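Local coordinates for FixK2 protein (Bradyrhizobium japonicum, PDB 4I2O) that binds DNA as a dimeric transcription factor of the CRP/FNR superfamily and probably regulates genes linked to nitrogen fixation, at residues Y72-L75 against R79-I82; F92-G97 against A136-E141; R170-A173 against A179-M182; S203-Q208 against Q225-L230. The protein carries 1 engineered substitution. All blocks are in the same frame, centred on the assembly; numbering follows the deposited sequence.

Interaction 1 (Y72-L75 against R79-I82); sequences YKLL and RRQI
K73 and Q81 face each other as the antiparallel hydrogen-bonded pair of a β hairpin whose strands run at 168°, with K73 N 2.9 Å from Q81 O and Q81 N 3.1 Å from K73 O. Beyond the strand end, L75 N sends a third bond of 2.8 Å to R79 O. The non-hydrogen-bonded pairs, Y72 with I82 and L74 with R80, put their side chains on one common face. There L74 CD2 rests on R80 CB at 3.6 Å. With CG anti to the backbone N (chi1 176°), the R80 chain passes obliquely by the Y72 ring, and its guanidinium has I82 CD1 over one face. The charged end goes on to D189 and D186 of helix 184-191. Nearer the turn, L75 CD1 sits over the centre of the R79 guanidinium, 3.6 Å from CZ. R79 NH1 pairs with E159 of the second subunit and NE with D77. Were R79 an alanine, E159 of the second subunit would probably lose a charged mate and L75 CD1 the flat group it packs on. Apolar groups thus pack on two arginine heads whose charge ties the hairpin to helix 184-191 and to the partner subunit.

Interaction 2 (F92-G97 against A136-E141); sequences FGLESG and AMTAGE
L94 reaches out of its loop to the side of the helix carrying M137 and T138, and a single methyl does the touching. Its CG lies anti to the backbone N (chi1 -178°), toward the helix, and a chi2 of 64° turns CD2 to it. That methyl is 3.8 Å from M137 CB; the bend of the methionine chain at chi3 (50°) also brings M137 CE to 3.7 Å, and the two side chains stand nearly perpendicular. T138 OG1 approaches the same CD2 to 3.8 Å, a polar atom against a methyl. In CRP/FNR proteins a β-roll domain packs on a long helix that pairs with its copy in the dimer. Here the loop between strands 91-92 and 103-106 meets helix 128-154 close to that interface: W135 of the second subunit packs on L94, and its NE1 is hydrogen-bonded to T138 OG1. Water fills in where no direct polar bond joins loop and helix. One water accepts from T138 OG1 at 2.7 Å and donates both to L94 O at 2.8 Å and to E141 OE2 at 2.9 Å. A second accepts from L94 N at 3.0 Å and donates to E141 OE2 at 2.9 Å. Both backbone polar atoms of the leucine are thereby tied through solvent to one carboxylate oxygen. A third water lies between L94 O and E141 OE1.

Interaction 3 (R170-A173 against A179-M182); sequences RRLA and ALPM
L172 takes a chi1 of 61°, which places CG between its backbone N and its carbonyl carbon, and a chi2 of 64° then spreads both methyls toward A179 and P181. The first torsion is an uncommon one for leucine, and here it points the branch across to the neighbouring strand and loop. CD2 meets P181 CD at 3.9 Å, the leucine methyl coming up to the CD corner of the proline ring, and the same methyl lies 4.0 Å from A179 O. A more distant apolar contact, at 4.4 Å, joins it to L180 CD2. The other methyl, CD1, comes against the backbone of A179, 4.0 Å from its N. These residues belong to the winged helix-turn-helix domain of the CRP/FNR family: the chain leaves helix 157-172, turns back through strand 177-179, and the loop after it leads into helix 184-191. That strand pairs with strand 218-221, and the L180 side chain packs on M168 of helix 157-172 and on I219. L172 also touches L87 of the cyclic-nucleotide-binding-type domain, while P181 packs on A68, so both sides of the contact lie against that domain. Cut back to an alanine, position L172 would probably leave a gap beside P181 CD and strip the A179 backbone of its methyl cover. One polar link spans the same turn: a water donates to L172 O at 2.8 Å and accepts from A179 N at 3.0 Å.

Interaction 4 (S203-Q208 against Q225-L230); sequences SQLHTQ and QRLHNL. With nucleotides of chain C.
L205, on the DNA-facing helix of the winged helix-turn-helix domain, packs against L227 and L230 of segment 225-230. Helix 195-207 occupies the place of the recognition helix in CRP/FNR proteins, and segment 225-230 lies on its side remote from the bound DNA. The leucine divides its methyls between two partners. CD1 lies 3.8 Å from L227 CD1, the two side chains nearly perpendicular, while CD2 comes within 3.6 Å of L230 CD1, L205 and L230 lying alongside and running opposite ways. L227 has CG anti to its backbone N (chi1 -166°), which brings its end nearer to L205 than its CB direction alone would suggest. I210 touches all three leucines, and L165 of helix 157-172 touches L205 and L227, completing an apolar cluster. At its border, R226 grips one backbone oxygen end-on with two nitrogens: NH1 is 3.2 Å from Q208 O and NH2 is 3.1 Å from it. The oxygen lies in the guanidinium plane, whereas both nitrogens approach from the same face of the carbonyl, off its plane. A positive group at this carbonyl, near the C-terminal end of the helix, would probably be favoured by the helix dipole. On the DNA side, T207 N and OG1 reach S203 O, one from above and one from below the carbonyl plane. S203 OG is modelled as donating to OP2 of DT9 in chain C, but at 2.4 Å the distance is very short and its exact value doubtful.

Overall arrangement
The four contacts follow one another along the chain without touching. Interactions 1 and 2, with centres 19 Å apart, belong to the cyclic-nucleotide-binding-type domain and its long helix, and both reach the second subunit. Interactions 3 and 4 lie within the helix-turn-helix domain, their centres 17 Å apart, and neither touches another protein chain. Interaction 4 contacts the DNA backbone directly, through S203; the nearest atoms of interactions 3 and 1 are about 4 Å and about 7 Å from the nucleic acid, those of interaction 2 about 20 Å. Helix 128-154 of interaction 2 is followed directly by helix 157-172 of interaction 3, a covalent route from dimer interface to DNA-binding domain.

Interaction 1 (Y72-L75 against R79-I82)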
loop_
_atom_site.group_PDB
_atom_site.type_symbol
_atom_site.label_atom_id
_atom_site.label_comp_id
_atom_site.label_asym_id
_atom_site.label_seq_id
_atom_site.Cartn_x
_atom_site.Cartn_y
_atom_site.Cartn_z
ATOM N N TYR A 72 -1.031 11.412 -4.317
ATOM C CA TYR A 72 0.414 11.201 -4.209
ATOM C C TYR A 72 1.009 11.681 -2.901
ATOM O O TYR A 72 0.377 12.428 -2.101
ATOM C CB TYR A 72 1.101 11.924 -5.371
ATOM C CG TYR A 72 0.878 13.376 -5.302
ATOM C CD1 TYR A 72 1.749 14.201 -4.593
ATOM C CD2 TYR A 72 -0.277 13.939 -5.875
ATOM C CE1 TYR A 72 1.508 15.569 -4.487
ATOM C CE2 TYR A 72 -0.526 15.267 -5.769
ATOM C CZ TYR A 72 0.351 16.076 -5.080
ATOM O OH TYR A 72 0.069 17.409 -4.997
ATOM N N LYS A 73 2.232 11.211 -2.634
ATOM C CA LYS A 73 2.975 11.690 -1.486
ATOM C C LYS A 73 4.264 12.242 -2.028
ATOM O O LYS A 73 4.782 11.708 -3.000
ATOM C CB LYS A 73 3.319 10.515 -0.536
ATOM C CG LYS A 73 2.066 9.897 0.138
ATOM C CD LYS A 73 2.403 8.784 1.137
ATOM C CE LYS A 73 2.679 9.353 2.509
ATOM N NZ LYS A 73 1.455 9.886 3.193
ATOM N N LEU A 74 4.799 13.283 -1.395
ATOM C CA LEU A 74 6.104 13.842 -1.841
ATOM C C LEU A 74 7.194 13.686 -0.849
ATOM O O LEU A 74 6.950 13.603 0.360
ATOM C CB LEU A 74 5.932 15.371 -2.076
ATOM C CG LEU A 74 5.032 15.793 -3.176
ATOM C CD1 LEU A 74 4.870 17.339 -3.040
ATOM C CD2 LEU A 74 5.717 15.443 -4.478
ATOM N N LEU A 75 8.441 13.630 -1.326
ATOM C CA LEU A 75 9.536 13.813 -0.415
ATOM C C LEU A 75 10.023 15.243 -0.606
ATOM O O LEU A 75 9.717 15.882 -1.608
ATOM C CB LEU A 75 10.657 12.774 -0.634
ATOM C CG LEU A 75 10.182 11.323 -0.494
ATOM C CD1 LEU A 75 11.289 10.414 -0.963
ATOM C CD2 LEU A 75 9.857 11.015 0.988
ATOM N N ARG A 79 10.934 14.267 -4.979
ATOM C CA ARG A 79 10.524 12.950 -5.440
ATOM C C ARG A 79 9.067 12.681 -5.102
ATOM O O ARG A 79 8.605 13.090 -4.047
ATOM C CB ARG A 79 11.398 11.901 -4.725
ATOM C CG ARG A 79 12.830 11.770 -5.361
ATOM C CD ARG A 79 13.556 10.727 -4.419
ATOM N NE ARG A 79 14.006 11.416 -3.203
ATOM C CZ ARG A 79 14.613 10.803 -2.195
ATOM N NH1 ARG A 79 14.811 9.489 -2.256
ATOM N NH2 ARG A 79 15.022 11.491 -1.122
ATOM N N ARG A 80 8.342 11.986 -5.978
ATOM C CA ARG A 80 6.889 11.876 -5.820
ATOM C C ARG A 80 6.443 10.444 -6.123
ATOM O O ARG A 80 6.899 9.884 -7.118
ATOM C CB ARG A 80 6.194 12.802 -6.861
ATOM C CG ARG A 80 4.689 12.618 -6.785
ATOM C CD ARG A 80 4.050 13.645 -7.781
ATOM N NE ARG A 80 4.303 13.188 -9.137
ATOM C CZ ARG A 80 3.680 13.672 -10.221
ATOM N NH1 ARG A 80 2.644 14.503 -10.073
ATOM N NH2 ARG A 80 4.034 13.237 -11.429
ATOM N N GLN A 81 5.648 9.827 -5.241
ATOM C CA GLN A 81 5.051 8.532 -5.487
ATOM C C GLN A 81 3.573 8.814 -5.672
ATOM O O GLN A 81 2.902 9.343 -4.742
ATOM C CB GLN A 81 5.279 7.554 -4.291
ATOM C CG GLN A 81 4.505 6.256 -4.522
ATOM C CD GLN A 81 5.020 5.467 -5.689
ATOM O OE1 GLN A 81 6.258 5.320 -5.865
ATOM N NE2 GLN A 81 4.087 4.874 -6.472
ATOM N N ILE A 82 3.054 8.516 -6.873
ATOM C CA ILE A 82 1.586 8.504 -7.042
ATOM C C ILE A 82 1.005 7.152 -6.534
ATOM O O ILE A 82 1.376 6.033 -7.017
ATOM C CB ILE A 82 1.263 8.755 -8.538
ATOM C CG1 ILE A 82 1.541 10.224 -8.841
ATOM C CG2 ILE A 82 -0.255 8.490 -8.756
ATOM C CD1 ILE A 82 1.444 10.575 -10.370
#

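Interaction 2 (F92-G97 against A136-E141)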
loop_
_atom_site.group_PDB
_atom_site.type_symbol
_atom_site.label_atom_id
_atom_site.label_comp_id
_atom_site.label_asym_id
_atom_site.label_seq_id
_atom_site.Cartn_x
_atom_site.Cartn_y
_atom_site.Cartn_z
ATOM N N PHE A 92 -12.944 9.108 -3.996
ATOM C CA PHE A 92 -11.633 9.302 -3.365
ATOM C C PHE A 92 -11.754 10.293 -2.216
ATOM O O PHE A 92 -12.759 11.013 -2.062
ATOM C CB PHE A 92 -10.565 9.737 -4.394
ATOM C CG PHE A 92 -10.811 11.117 -5.001
ATOM C CD1 PHE A 92 -10.145 12.232 -4.494
ATOM C CD2 PHE A 92 -11.677 11.291 -6.087
ATOM C CE1 PHE A 92 -10.335 13.484 -5.035
ATOM C CE2 PHE A 92 -11.923 12.578 -6.651
ATOM C CZ PHE A 92 -11.247 13.687 -6.137
ATOM N N GLY A 93 -10.733 10.293 -1.382
ATOM C CA GLY A 93 -10.634 11.214 -0.260
ATOM C C GLY A 93 -11.315 10.737 0.994
ATOM O O GLY A 93 -11.373 11.488 1.976
ATOM N N LEU A 94 -11.859 9.510 0.975
ATOM C CA LEU A 94 -12.470 8.907 2.163
ATOM C C LEU A 94 -11.392 8.534 3.181
ATOM O O LEU A 94 -10.424 7.828 2.849
ATOM C CB LEU A 94 -13.284 7.648 1.801
ATOM C CG LEU A 94 -14.008 6.968 2.988
ATOM C CD1 LEU A 94 -15.094 7.842 3.632
ATOM C CD2 LEU A 94 -14.551 5.626 2.503
ATOM N N GLU A 95 -11.545 9.044 4.397
ATOM C CA GLU A 95 -10.618 8.728 5.489
ATOM C C GLU A 95 -11.376 8.346 6.722
ATOM O O GLU A 95 -12.432 8.963 7.089
ATOM C CB GLU A 95 -9.670 9.896 5.783
ATOM C CG GLU A 95 -8.790 10.291 4.567
ATOM C CD GLU A 95 -7.470 9.505 4.462
ATOM O OE1 GLU A 95 -7.227 8.605 5.300
ATOM O OE2 GLU A 95 -6.684 9.790 3.535
ATOM N N SER A 96 -10.866 7.306 7.398
ATOM C CA SER A 96 -11.458 6.931 8.642
ATOM C C SER A 96 -10.960 7.947 9.657
ATOM O O SER A 96 -11.680 8.339 10.581
ATOM C CB SER A 96 -10.968 5.543 9.043
ATOM O OG SER A 96 -11.251 5.308 10.399
ATOM N N GLY A 97 -9.707 8.353 9.489
ATOM C CA GLY A 97 -9.097 9.279 10.428
ATOM C C GLY A 97 -9.423 10.715 10.049
ATOM O O GLY A 97 -10.269 10.967 9.177
ATOM N N ALA A 136 -15.811 -1.255 3.279
ATOM C CA ALA A 136 -15.468 -1.897 1.991
ATOM C C ALA A 136 -14.697 -0.962 1.075
ATOM O O ALA A 136 -13.792 -1.407 0.378
ATOM C CB ALA A 136 -16.741 -2.432 1.292
ATOM N N MET A 137 -15.042 0.330 1.048
ATOM C CA MET A 137 -14.281 1.252 0.182
ATOM C C MET A 137 -12.822 1.304 0.592
ATOM O O MET A 137 -11.901 1.180 -0.251
ATOM C CB MET A 137 -14.927 2.653 0.213
ATOM C CG MET A 137 -16.325 2.592 -0.454
ATOM S SD MET A 137 -17.438 4.010 -0.237
ATOM C CE MET A 137 -16.301 5.309 -0.707
ATOM N N THR A 138 -12.595 1.527 1.875
ATOM C CA THR A 138 -11.229 1.622 2.380
ATOM C C THR A 138 -10.509 0.281 2.130
ATOM O O THR A 138 -9.283 0.205 1.807
ATOM C CB THR A 138 -11.310 1.987 3.887
ATOM O OG1 THR A 138 -11.903 3.285 3.977
ATOM C CG2 THR A 138 -9.856 1.973 4.563
ATOM N N ALA A 139 -11.235 -0.816 2.283
ATOM C CA ALA A 139 -10.589 -2.126 2.072
ATOM C C ALA A 139 -10.170 -2.320 0.615
ATOM O O ALA A 139 -9.155 -2.988 0.334
ATOM C CB ALA A 139 -11.475 -3.284 2.526
ATOM N N GLY A 140 -10.955 -1.765 -0.320
ATOM C CA GLY A 140 -10.574 -1.868 -1.730
ATOM C C GLY A 140 -9.344 -1.042 -2.001
ATOM O O GLY A 140 -8.514 -1.447 -2.834
ATOM N N GLU A 141 -9.219 0.115 -1.335
ATOM C CA GLU A 141 -7.985 0.925 -1.436
ATOM C C GLU A 141 -6.781 0.176 -0.900
ATOM O O GLU A 141 -5.681 0.208 -1.487
ATOM C CB GLU A 141 -8.145 2.210 -0.619
ATOM C CG GLU A 141 -9.180 3.159 -1.288
ATOM C CD GLU A 141 -9.372 4.435 -0.448
ATOM O OE1 GLU A 141 -8.416 5.226 -0.338
ATOM O OE2 GLU A 141 -10.469 4.627 0.084
HETATM O O HOH W 1 -10.241 5.072 2.915
HETATM O O HOH W 2 -11.576 7.168 -0.915
HETATM O O HOH W 3 -8.465 7.802 0.700
#

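Interaction 3 (R170-A173 against A179-M182)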
loop_
_atom_site.group_PDB
_atom_site.type_symbol
_atom_site.label_atom_id
_atom_site.label_comp_id
_atom_site.label_asym_id
_atom_site.label_seq_id
_atom_site.Cartn_x
_atom_site.Cartn_y
_atom_site.Cartn_z
ATOM N N ARG A 170 -8.567 -2.088 -18.415
ATOM C CA ARG A 170 -9.766 -2.525 -17.708
ATOM C C ARG A 170 -10.604 -1.338 -17.248
ATOM O O ARG A 170 -11.861 -1.366 -17.315
ATOM C CB ARG A 170 -9.313 -3.379 -16.496
ATOM C CG ARG A 170 -10.464 -3.874 -15.648
ATOM C CD ARG A 170 -9.945 -4.846 -14.573
ATOM N NE ARG A 170 -8.759 -4.359 -13.858
ATOM C CZ ARG A 170 -8.802 -3.463 -12.863
ATOM N NH1 ARG A 170 -9.968 -2.909 -12.506
ATOM N NH2 ARG A 170 -7.675 -3.118 -12.234
ATOM N N ARG A 171 -9.956 -0.266 -16.789
ATOM C CA ARG A 171 -10.686 0.846 -16.146
ATOM C C ARG A 171 -11.155 1.916 -17.109
ATOM O O ARG A 171 -12.129 2.624 -16.841
ATOM C CB ARG A 171 -9.785 1.513 -15.103
ATOM C CG ARG A 171 -9.570 0.524 -13.892
ATOM C CD ARG A 171 -8.568 1.058 -12.909
ATOM N NE ARG A 171 -9.077 2.254 -12.234
ATOM C CZ ARG A 171 -8.278 3.097 -11.579
ATOM N NH1 ARG A 171 -6.960 2.870 -11.512
ATOM N NH2 ARG A 171 -8.792 4.166 -10.986
ATOM N N LEU A 172 -10.441 2.070 -18.217
ATOM C CA LEU A 172 -10.818 3.197 -19.095
ATOM C C LEU A 172 -10.941 2.909 -20.572
ATOM O O LEU A 172 -11.363 3.812 -21.327
ATOM C CB LEU A 172 -10.044 4.490 -18.793
ATOM C CG LEU A 172 -8.546 4.459 -18.945
ATOM C CD1 LEU A 172 -8.104 4.197 -20.393
ATOM C CD2 LEU A 172 -7.890 5.754 -18.430
ATOM N N ALA A 173 -10.681 1.686 -21.034
ATOM C CA ALA A 173 -10.798 1.506 -22.510
ATOM C C ALA A 173 -12.241 1.707 -22.976
ATOM O O ALA A 173 -13.206 1.287 -22.312
ATOM C CB ALA A 173 -10.316 0.141 -22.972
ATOM N N ALA A 179 -7.708 6.257 -23.791
ATOM C CA ALA A 179 -7.264 7.635 -23.917
ATOM C C ALA A 179 -6.725 7.979 -22.544
ATOM O O ALA A 179 -7.498 8.179 -21.568
ATOM C CB ALA A 179 -8.427 8.561 -24.302
ATOM N N LEU A 180 -5.411 7.974 -22.415
ATOM C CA LEU A 180 -4.805 8.075 -21.089
ATOM C C LEU A 180 -4.793 9.545 -20.747
ATOM O O LEU A 180 -4.487 10.386 -21.634
ATOM C CB LEU A 180 -3.343 7.601 -21.168
ATOM C CG LEU A 180 -3.181 6.081 -21.246
ATOM C CD1 LEU A 180 -1.654 5.792 -21.334
ATOM C CD2 LEU A 180 -3.871 5.327 -20.091
ATOM N N PRO A 181 -5.186 9.897 -19.523
ATOM C CA PRO A 181 -5.251 11.353 -19.266
ATOM C C PRO A 181 -3.951 11.937 -18.751
ATOM O O PRO A 181 -3.859 13.188 -18.741
ATOM C CB PRO A 181 -6.297 11.487 -18.154
ATOM C CG PRO A 181 -6.139 10.121 -17.359
ATOM C CD PRO A 181 -5.967 9.113 -18.531
ATOM N N MET A 182 -2.981 11.105 -18.328
ATOM C CA MET A 182 -1.803 11.587 -17.654
ATOM C C MET A 182 -0.500 11.476 -18.510
ATOM O O MET A 182 -0.421 10.677 -19.496
ATOM C CB MET A 182 -1.660 10.783 -16.313
ATOM C CG MET A 182 -1.108 9.353 -16.510
ATOM S SD MET A 182 -2.172 8.167 -17.316
ATOM C CE MET A 182 -3.394 7.703 -16.072
HETATM O O HOH W 4 -10.506 5.914 -22.915
#

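Interaction 4 (S203-Q208 against Q225-L230)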
loop_
_atom_site.group_PDB
_atom_site.type_symbol
_atom_site.label_atom_id
_atom_site.label_comp_id
_atom_site.label_asym_id
_atom_site.label_seq_id
_atom_site.Cartn_x
_atom_site.Cartn_y
_atom_site.Cartn_z
ATOM N N SER A 203 7.741 2.054 -26.158
ATOM C CA SER A 203 8.315 1.927 -27.507
ATOM C C SER A 203 8.569 0.494 -27.913
ATOM O O SER A 203 8.307 0.092 -29.038
ATOM C CB SER A 203 9.619 2.729 -27.664
ATOM O OG SER A 203 9.377 4.139 -27.683
ATOM N N GLN A 204 9.117 -0.278 -26.982
ATOM C CA GLN A 204 9.372 -1.664 -27.250
ATOM C C GLN A 204 8.089 -2.466 -27.508
ATOM O O GLN A 204 8.076 -3.310 -28.424
ATOM C CB GLN A 204 10.161 -2.231 -26.041
ATOM C CG GLN A 204 10.615 -3.662 -26.163
ATOM C CD GLN A 204 11.374 -4.084 -24.916
ATOM O OE1 GLN A 204 11.834 -3.227 -24.143
ATOM N NE2 GLN A 204 11.475 -5.395 -24.688
ATOM N N LEU A 205 7.032 -2.204 -26.715
ATOM C CA LEU A 205 5.743 -2.930 -26.866
ATOM C C LEU A 205 5.140 -2.596 -28.218
ATOM O O LEU A 205 4.577 -3.473 -28.910
ATOM C CB LEU A 205 4.747 -2.589 -25.733
ATOM C CG LEU A 205 5.226 -2.998 -24.336
ATOM C CD1 LEU A 205 4.317 -2.348 -23.217
ATOM C CD2 LEU A 205 5.219 -4.537 -24.269
ATOM N N HIS A 206 5.267 -1.323 -28.598
ATOM C CA HIS A 206 4.821 -0.892 -29.932
ATOM C C HIS A 206 5.538 -1.630 -31.054
ATOM O O HIS A 206 4.908 -2.123 -32.012
ATOM C CB HIS A 206 5.027 0.606 -30.094
ATOM C CG HIS A 206 4.569 1.129 -31.432
ATOM N ND1 HIS A 206 5.427 1.688 -32.342
ATOM C CD2 HIS A 206 3.336 1.166 -32.002
ATOM C CE1 HIS A 206 4.752 2.026 -33.440
ATOM N NE2 HIS A 206 3.475 1.734 -33.246
ATOM N N THR A 207 6.861 -1.691 -30.972
ATOM C CA THR A 207 7.681 -2.283 -32.046
ATOM C C THR A 207 7.378 -3.780 -32.158
ATOM O O THR A 207 7.369 -4.335 -33.244
ATOM C CB THR A 207 9.185 -2.082 -31.744
ATOM O OG1 THR A 207 9.505 -0.690 -31.878
ATOM C CG2 THR A 207 10.039 -2.884 -32.698
ATOM N N GLN A 208 7.045 -4.413 -31.028
ATOM C CA GLN A 208 6.713 -5.851 -31.028
ATOM C C GLN A 208 5.273 -6.147 -31.479
ATOM O O GLN A 208 4.907 -7.314 -31.604
ATOM C CB GLN A 208 6.905 -6.438 -29.623
ATOM C CG GLN A 208 8.342 -6.837 -29.274
ATOM C CD GLN A 208 8.559 -6.882 -27.777
ATOM O OE1 GLN A 208 9.512 -6.303 -27.269
ATOM N NE2 GLN A 208 7.669 -7.565 -27.058
ATOM N N GLN A 225 -3.172 -10.888 -24.125
ATOM C CA GLN A 225 -2.506 -12.091 -23.604
ATOM C C GLN A 225 -0.992 -11.931 -23.601
ATOM O O GLN A 225 -0.321 -12.249 -22.589
ATOM C CB GLN A 225 -2.912 -13.337 -24.407
ATOM C CG GLN A 225 -2.455 -14.660 -23.794
ATOM C CD GLN A 225 -2.903 -14.814 -22.351
ATOM O OE1 GLN A 225 -4.115 -14.799 -22.057
ATOM N NE2 GLN A 225 -1.935 -14.951 -21.438
ATOM N N ARG A 226 -0.435 -11.450 -24.711
ATOM C CA ARG A 226 1.016 -11.252 -24.736
ATOM C C ARG A 226 1.461 -10.278 -23.682
ATOM O O ARG A 226 2.530 -10.419 -23.097
ATOM C CB ARG A 226 1.503 -10.779 -26.100
ATOM C CG ARG A 226 1.670 -11.911 -27.099
ATOM C CD ARG A 226 2.025 -11.399 -28.501
ATOM N NE ARG A 226 3.396 -10.908 -28.599
ATOM C CZ ARG A 226 3.795 -10.040 -29.519
ATOM N NH1 ARG A 226 2.913 -9.554 -30.407
ATOM N NH2 ARG A 226 5.063 -9.643 -29.537
ATOM N N LEU A 227 0.651 -9.254 -23.437
ATOM C CA LEU A 227 1.018 -8.261 -22.430
ATOM C C LEU A 227 0.877 -8.836 -21.027
ATOM O O LEU A 227 1.689 -8.520 -20.136
ATOM C CB LEU A 227 0.151 -6.982 -22.594
ATOM C CG LEU A 227 0.538 -5.697 -21.898
ATOM C CD1 LEU A 227 1.881 -5.190 -22.437
ATOM C CD2 LEU A 227 -0.567 -4.638 -22.086
ATOM N N HIS A 228 -0.160 -9.655 -20.805
ATOM C CA HIS A 228 -0.322 -10.327 -19.514
ATOM C C HIS A 228 0.905 -11.206 -19.283
ATOM O O HIS A 228 1.371 -11.344 -18.144
ATOM C CB HIS A 228 -1.496 -11.299 -19.563
ATOM C CG HIS A 228 -2.569 -11.023 -18.567
ATOM N ND1 HIS A 228 -2.435 -11.321 -17.228
ATOM C CD2 HIS A 228 -3.816 -10.501 -18.723
ATOM C CE1 HIS A 228 -3.550 -10.979 -16.599
ATOM N NE2 HIS A 228 -4.400 -10.475 -17.481
ATOM N N ASN A 229 1.426 -11.836 -20.332
ATOM C CA ASN A 229 2.637 -12.683 -20.129
ATOM C C ASN A 229 3.900 -11.942 -19.721
ATOM O O ASN A 229 4.903 -12.592 -19.360
ATOM C CB ASN A 229 3.000 -13.482 -21.375
ATOM C CG ASN A 229 1.932 -14.442 -21.764
ATOM O OD1 ASN A 229 1.053 -14.768 -20.960
ATOM N ND2 ASN A 229 1.951 -14.862 -23.026
ATOM N N LEU A 230 3.889 -10.623 -19.883
ATOM C CA LEU A 230 5.031 -9.795 -19.527
ATOM C C LEU A 230 4.863 -9.210 -18.143
ATOM O O LEU A 230 5.778 -8.558 -17.640
ATOM C CB LEU A 230 5.181 -8.640 -20.517
ATOM C CG LEU A 230 5.533 -9.049 -21.956
ATOM C CD1 LEU A 230 5.659 -7.792 -22.777
ATOM C CD2 LEU A 230 6.856 -9.821 -21.995
ATOM P P DT C 9 11.209 6.124 -30.342
ATOM O OP1 DT C 9 10.916 5.847 -31.762
ATOM O OP2 DT C 9 10.917 5.129 -29.283
ATOM O "O5'" DT C 9 12.758 6.473 -30.113
ATOM C "C5'" DT C 9 13.422 7.389 -31.063
ATOM C "C4'" DT C 9 14.748 7.684 -30.401
ATOM O "O4'" DT C 9 14.597 8.378 -29.131
ATOM C "C3'" DT C 9 15.572 6.446 -30.052
ATOM O "O3'" DT C 9 16.636 6.440 -31.009
ATOM C "C2'" DT C 9 16.128 6.728 -28.673
ATOM C "C1'" DT C 9 15.809 8.184 -28.433
ATOM N N1 DT C 9 15.528 8.618 -27.023
ATOM C C2 DT C 9 16.232 9.730 -26.566
ATOM O O2 DT C 9 17.104 10.328 -27.224
ATOM N N3 DT C 9 15.930 10.133 -25.298
ATOM C C4 DT C 9 14.981 9.580 -24.463
ATOM O O4 DT C 9 14.774 10.054 -23.340
ATOM C C5 DT C 9 14.259 8.439 -24.987
ATOM C C7 DT C 9 13.202 7.774 -24.100
ATOM C C6 DT C 9 14.527 8.041 -26.246
#